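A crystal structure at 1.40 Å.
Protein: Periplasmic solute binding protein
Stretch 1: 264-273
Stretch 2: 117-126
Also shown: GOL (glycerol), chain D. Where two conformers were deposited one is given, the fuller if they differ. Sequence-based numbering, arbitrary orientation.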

# COMPACT_ATOMS: atom_id res chain seq x y z
N ALA A 264 -12.88 -13.37 15.79
CA ALA A 264 -11.47 -13.37 15.42
C ALA A 264 -10.77 -12.16 16.06
O ALA A 264 -11.37 -11.10 16.23
CB ALA A 264 -11.29 -13.36 13.92
N VAL A 265 -9.50 -12.35 16.41
CA VAL A 265 -8.69 -11.28 16.99
C VAL A 265 -7.44 -11.08 16.15
O VAL A 265 -6.53 -11.92 16.17
CB VAL A 265 -8.28 -11.59 18.45
CG1 VAL A 265 -7.37 -10.48 18.99
CG2 VAL A 265 -9.52 -11.74 19.33
N LEU A 266 -7.42 -9.95 15.44
CA LEU A 266 -6.25 -9.48 14.70
C LEU A 266 -5.57 -8.35 15.51
O LEU A 266 -6.25 -7.49 16.05
CB LEU A 266 -6.65 -8.97 13.31
CG LEU A 266 -7.22 -10.04 12.37
CD1 LEU A 266 -7.56 -9.40 11.04
CD2 LEU A 266 -6.30 -11.25 12.15
N GLU A 267 -4.24 -8.39 15.56
CA GLU A 267 -3.43 -7.42 16.29
C GLU A 267 -2.24 -6.92 15.49
O GLU A 267 -1.67 -7.63 14.66
CB GLU A 267 -2.89 -8.03 17.59
CG GLU A 267 -3.92 -8.58 18.54
CD GLU A 267 -3.30 -9.02 19.86
OE1 GLU A 267 -2.28 -9.76 19.83
OE2 GLU A 267 -3.83 -8.62 20.92
N THR A 268 -1.85 -5.69 15.79
CA THR A 268 -0.63 -5.11 15.26
C THR A 268 0.58 -5.81 15.91
O THR A 268 0.59 -6.01 17.12
CB THR A 268 -0.60 -3.57 15.46
OG1 THR A 268 0.54 -3.01 14.80
CG2 THR A 268 -0.56 -3.20 16.93
N GLY A 269 1.55 -6.21 15.10
CA GLY A 269 2.72 -6.96 15.55
C GLY A 269 4.02 -6.15 15.51
O GLY A 269 4.11 -5.14 14.83
N PRO A 270 5.05 -6.60 16.24
CA PRO A 270 6.32 -5.89 16.23
C PRO A 270 6.93 -5.70 14.85
O PRO A 270 6.74 -6.50 13.95
CB PRO A 270 7.23 -6.79 17.08
CG PRO A 270 6.29 -7.61 17.89
CD PRO A 270 5.11 -7.84 17.01
N PHE A 271 7.67 -4.60 14.74
CA PHE A 271 8.43 -4.32 13.54
C PHE A 271 9.71 -5.13 13.57
O PHE A 271 10.67 -4.82 14.27
CB PHE A 271 8.70 -2.83 13.42
CG PHE A 271 7.48 -2.07 13.02
CD1 PHE A 271 6.53 -1.73 13.96
CD2 PHE A 271 7.25 -1.75 11.72
CE1 PHE A 271 5.38 -1.06 13.61
CE2 PHE A 271 6.08 -1.09 11.35
CZ PHE A 271 5.16 -0.72 12.30
N ILE A 272 9.72 -6.19 12.77
CA ILE A 272 10.81 -7.16 12.78
C ILE A 272 12.10 -6.47 12.32
O ILE A 272 12.15 -5.84 11.27
CB ILE A 272 10.50 -8.38 11.88
CG1 ILE A 272 9.19 -9.03 12.35
CG2 ILE A 272 11.65 -9.38 11.92
CD1 ILE A 272 8.66 -10.07 11.40
N THR A 273 13.15 -6.64 13.11
CA THR A 273 14.41 -5.93 12.84
C THR A 273 15.63 -6.81 13.09
O THR A 273 15.62 -7.65 14.00
CB THR A 273 14.51 -4.67 13.71
OG1 THR A 273 13.32 -3.89 13.55
CG2 THR A 273 15.67 -3.81 13.32
C1 GOL D . -0.02 -11.06 21.98
O1 GOL D . -1.44 -11.08 22.09
C2 GOL D . 0.57 -12.44 22.26
O2 GOL D . -0.47 -13.40 22.55
C3 GOL D . 1.40 -12.88 21.07
O3 GOL D . 2.78 -12.58 21.38
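Stretch 2, residues 117-126: SRSMIYNKTT

The most unusual feature of this contact is the place where an aromatic ring occupies space that a side chain would otherwise need. Gly-269 has no side chain, and an ideal CB built on it would point toward stretch 2 and fall 2.3 Å from Tyr-122 CE2, a clash. The bare backbone instead lets the tyrosine ring lie obliquely against it, with Gly-269 CA 3.7 Å from Tyr-122 CD2. Pro-270 continues the packing at the edge of the same ring, its CD 4.2 Å from Tyr-122 CE2.

Around this point stretch 2 runs as a strand from Ser-117 to Asn-123, having begun earlier in the chain, and turns into a helix at Lys-124. It lies antiparallel to the short strand around 266-268: the N-to-C directions make an angle of 148°, and the axes approach to 4.5 Å. The register follows from the CA distances. Leu-266 faces Asn-123 and Thr-268 faces Ile-121 as non-hydrogen-bonded pairs, at 4.7 and 4.8 Å between CA atoms, while Glu-267 faces Tyr-122 as a hydrogen-bonded pair at 5.3 Å between CA atoms.

Four backbone hydrogen bonds fix that register. Glu-267 and Tyr-122 exchange two, Glu-267 N to Tyr-122 O and Tyr-122 N to Glu-267 O, both 2.9 Å, with N-H...O angles of 159° and 168°. The ladder extends on one side through Lys-124 N to Val-265 O at 2.9 Å, and on the other through Gly-269 N to Met-120 O, also 2.9 Å. CA-H...O contacts supplement it; the shortest runs from Leu-266 CA to Tyr-122 O at 3.2 Å. Within the paired region water 1 joins Thr-268 OG1 (2.6 Å) to Ser-119 OG (2.7 Å) and donates to Met-120 O (2.8 Å).

Side chains alternate accordingly. Leu-266, Thr-268, Ile-121 and Asn-123 share one face of the sheet, where Leu-266 CB meets Ile-121 CG2 at 3.9 Å. Glu-267 and Tyr-122 lie on the other. A glycerol, probably from the crystallisation liquor, links Glu-267 to Lys-124: its O1 donates to Glu-267 OE1 at 2.7 Å and accepts from Lys-124 NZ at 2.9 Å.

From Gly-269 onward direct backbone pairing gives way to water and side chains. Water 2 donates to Gly-269 O (2.8 Å) and accepts from Met-120 N (3.0 Å), and water 3 accepts from Tyr-122 OH (2.7 Å) while donating to Pro-270 O (2.8 Å). The end of Phe-271 comes nearer to stretch 2 than its sideways CB direction suggests, placing CZ 3.6 Å from Ser-119 CB. Ile-272 points toward the strand and brings CD1 within 3.9 Å of Met-120 CE.

At the opposite end, Asn-123 is the N-cap residue of the helix: its OD1 accepts a weak bond from Thr-126 N at 3.4 Å. The same OD1 accepts from water 4 at 2.7 Å, and that water accepts from Val-265 N at 2.9 Å, tying the cap to stretch 1.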

# COMPACT_ATOMS: atom_id res chain seq x y z
N SER A 117 1.80 2.80 6.14
CA SER A 117 3.03 2.05 6.33
C SER A 117 2.74 0.58 6.25
O SER A 117 1.63 0.14 6.60
CB SER A 117 3.66 2.36 7.68
OG SER A 117 3.92 3.74 7.83
N ARG A 118 3.74 -0.18 5.79
CA ARG A 118 3.68 -1.64 5.88
C ARG A 118 3.91 -2.07 7.34
O ARG A 118 4.87 -1.64 7.97
CB ARG A 118 4.77 -2.30 5.03
CG ARG A 118 4.61 -2.23 3.52
CD ARG A 118 3.57 -3.22 3.03
NE ARG A 118 3.50 -3.26 1.57
CZ ARG A 118 2.72 -4.07 0.87
NH1 ARG A 118 1.94 -4.96 1.45
NH2 ARG A 118 2.70 -3.96 -0.46
N SER A 119 3.06 -2.94 7.86
CA SER A 119 3.27 -3.50 9.19
C SER A 119 2.62 -4.88 9.27
O SER A 119 1.83 -5.27 8.42
CB SER A 119 2.79 -2.54 10.27
OG SER A 119 1.42 -2.23 10.12
N MET A 120 3.04 -5.66 10.26
CA MET A 120 2.46 -6.97 10.48
C MET A 120 1.12 -6.91 11.21
O MET A 120 0.98 -6.23 12.23
CB MET A 120 3.42 -7.84 11.27
CG MET A 120 4.60 -8.28 10.44
SD MET A 120 4.19 -9.39 9.06
CE MET A 120 5.87 -9.87 8.65
N ILE A 121 0.17 -7.67 10.70
CA ILE A 121 -1.12 -7.89 11.32
C ILE A 121 -1.14 -9.40 11.58
O ILE A 121 -0.95 -10.19 10.67
CB ILE A 121 -2.29 -7.46 10.41
CG1 ILE A 121 -2.17 -5.97 10.11
CG2 ILE A 121 -3.63 -7.80 11.06
CD1 ILE A 121 -2.50 -5.11 11.30
N TYR A 122 -1.37 -9.80 12.83
CA TYR A 122 -1.33 -11.20 13.21
C TYR A 122 -2.65 -11.65 13.79
O TYR A 122 -3.36 -10.88 14.43
CB TYR A 122 -0.24 -11.44 14.25
CG TYR A 122 1.19 -11.26 13.79
CD1 TYR A 122 1.67 -11.94 12.67
CD2 TYR A 122 2.09 -10.46 14.51
CE1 TYR A 122 3.01 -11.83 12.28
CE2 TYR A 122 3.42 -10.34 14.13
CZ TYR A 122 3.88 -11.01 13.02
OH TYR A 122 5.21 -10.93 12.64
N ASN A 123 -2.94 -12.94 13.59
CA ASN A 123 -4.08 -13.60 14.19
C ASN A 123 -3.65 -14.15 15.54
O ASN A 123 -2.95 -15.17 15.65
CB ASN A 123 -4.60 -14.73 13.31
CG ASN A 123 -5.90 -15.32 13.83
OD1 ASN A 123 -6.04 -15.52 15.04
ND2 ASN A 123 -6.87 -15.56 12.95
N LYS A 124 -4.05 -13.43 16.58
CA LYS A 124 -3.61 -13.74 17.94
C LYS A 124 -3.91 -15.18 18.35
O LYS A 124 -3.10 -15.86 18.97
CB LYS A 124 -4.28 -12.79 18.93
CG LYS A 124 -3.96 -13.10 20.38
CD LYS A 124 -4.71 -12.15 21.32
CE LYS A 124 -4.80 -12.65 22.75
NZ LYS A 124 -3.44 -12.77 23.34
N THR A 125 -5.11 -15.63 18.01
CA THR A 125 -5.59 -16.95 18.42
C THR A 125 -4.65 -18.04 17.90
O THR A 125 -4.20 -18.92 18.62
CB THR A 125 -7.02 -17.19 17.93
OG1 THR A 125 -7.86 -16.13 18.41
CG2 THR A 125 -7.58 -18.53 18.43
N THR A 126 -4.33 -17.94 16.63
CA THR A 126 -3.41 -18.91 16.01
C THR A 126 -2.00 -18.93 16.61
O THR A 126 -1.46 -19.99 16.91
CB THR A 126 -3.34 -18.70 14.50
OG1 THR A 126 -4.67 -18.61 13.98
CG2 THR A 126 -2.62 -19.87 13.87
O HOH W 1 0.26 -3.49 12.24
O HOH W 2 4.98 -4.52 12.22
O HOH W 3 6.39 -9.22 14.32
O HOH W 4 -8.55 -15.02 15.95